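Local coordinates for cytosol aminopeptidase (Coxiella burnetii, PDB 3IJ3), which probably acts as a manganese-dependent metalloaminopeptidase of the M17 family, removing amino acids from the N-termini of peptides, at residues A[331-334]-A[335-338]. Residues are numbered along the deposited sequence; the frame is centred on the assembly and turned at random.
Sequences TDAE and GRVV. With LI (lithium ion), chain C; SO4 (sulfate ion), chain D; SO4 (sulfate ion), chain F.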
# COMPACT_ATOMS: atom_id res chain seq x y z
N THR A 331 18.54 -1.65 6.15
CA THR A 331 18.94 -2.41 7.35
C THR A 331 18.53 -3.89 7.26
O THR A 331 19.03 -4.72 8.02
CB THR A 331 18.30 -1.82 8.64
OG1 THR A 331 16.88 -1.93 8.56
CG2 THR A 331 18.71 -0.38 8.85
N ASP A 332 17.67 -4.21 6.30
CA ASP A 332 17.16 -5.57 6.08
C ASP A 332 18.08 -6.35 5.09
O ASP A 332 17.79 -7.48 4.76
CB ASP A 332 15.72 -5.50 5.61
CG ASP A 332 15.01 -6.87 5.61
OD1 ASP A 332 15.43 -7.79 6.31
OD2 ASP A 332 14.00 -6.99 4.89
N ALA A 333 19.16 -5.74 4.60
CA ALA A 333 20.17 -6.47 3.79
C ALA A 333 21.35 -6.67 4.75
O ALA A 333 22.50 -6.33 4.46
CB ALA A 333 20.59 -5.66 2.53
N GLU A 334 21.06 -7.24 5.92
CA GLU A 334 22.05 -7.40 7.01
C GLU A 334 22.91 -8.65 6.89
O GLU A 334 24.03 -8.72 7.42
CB GLU A 334 21.32 -7.45 8.38
CG GLU A 334 20.73 -8.82 8.84
CD GLU A 334 19.63 -9.36 7.96
OE1 GLU A 334 18.97 -8.55 7.29
OE2 GLU A 334 19.43 -10.60 7.93
N GLY A 335 22.37 -9.67 6.23
CA GLY A 335 23.08 -10.96 6.12
C GLY A 335 24.42 -10.82 5.43
O GLY A 335 25.43 -11.36 5.88
N ARG A 336 24.43 -10.09 4.34
CA ARG A 336 25.68 -9.88 3.59
C ARG A 336 26.68 -9.07 4.40
O ARG A 336 27.89 -9.24 4.25
CB ARG A 336 25.37 -9.22 2.25
CG ARG A 336 24.95 -7.77 2.34
CD ARG A 336 24.19 -7.28 1.11
NE ARG A 336 22.91 -7.95 0.93
CZ ARG A 336 22.02 -7.63 -0.02
NH1 ARG A 336 22.27 -6.66 -0.91
NH2 ARG A 336 20.90 -8.30 -0.12
N VAL A 337 26.17 -8.16 5.25
CA VAL A 337 27.04 -7.32 6.11
C VAL A 337 27.78 -8.19 7.15
O VAL A 337 29.01 -8.07 7.30
CB VAL A 337 26.25 -6.17 6.77
CG1 VAL A 337 27.13 -5.36 7.76
CG2 VAL A 337 25.63 -5.24 5.70
N VAL A 338 27.06 -9.10 7.81
CA VAL A 338 27.71 -9.96 8.81
C VAL A 338 28.61 -10.98 8.12
O VAL A 338 29.70 -11.28 8.63
CB VAL A 338 26.73 -10.60 9.82
CG1 VAL A 338 25.87 -9.47 10.46
CG2 VAL A 338 25.84 -11.70 9.20
LI LI C . 18.09 -11.52 6.88
S SO4 D . 20.85 -10.46 3.11
O1 SO4 D . 20.15 -10.07 4.33
O2 SO4 D . 22.01 -9.57 3.01
O3 SO4 D . 21.18 -11.86 3.26
O4 SO4 D . 19.98 -10.26 1.93
S SO4 F . 19.38 -5.94 -3.00
O1 SO4 F . 18.01 -5.65 -2.57
O2 SO4 F . 20.33 -5.00 -2.41
O3 SO4 F . 19.79 -7.30 -2.69
O4 SO4 F . 19.41 -5.79 -4.46
O HOH W 1 17.74 -10.62 5.22
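Ala333 lays its CB over one face of the Arg336 guanidinium, 3.5 Å from CZ and above the centre of the group. The edge of the same group faces two sulfates, probably from the crystallisation liquor. Arg336 NE and its backbone N both donate to O2 of the sulfate of chain D, each at 2.8 Å. CG lies between the backbone N and the carbonyl carbon (chi1 71°) and the chain bends at chi3, which brings NE back to the same oxygen as the backbone N. NH2 bonds to O4 of that sulfate and also to O3 of the sulfate of chain F. NH1 holds O2 and O3 of the second ion. Gly335 N donates to O1 of the first sulfate at 2.9 Å.

Glu334 OE2 binds the lithium ion at 1.9 Å, and Asp255 and Asp273 also ligate the metal. Water 1, also on lithium, lies 2.6 Å from O1 of the first sulfate and within reach of Asp332 O; these acceptors compete for its protons. Val338 N bonds to Glu334 O (3.1 Å, 160°) in the first turn of helix 335-347.

The segments lie in the M17 signature region. The helix start and Arg336 form an anion site beside the metal. Lys250, also of the metal site, hydrogen-bonds to a sulfate as well. In M17 relatives the signature arginine binds a bicarbonate thought to act as general base; the chain D sulfate may occupy the corresponding place.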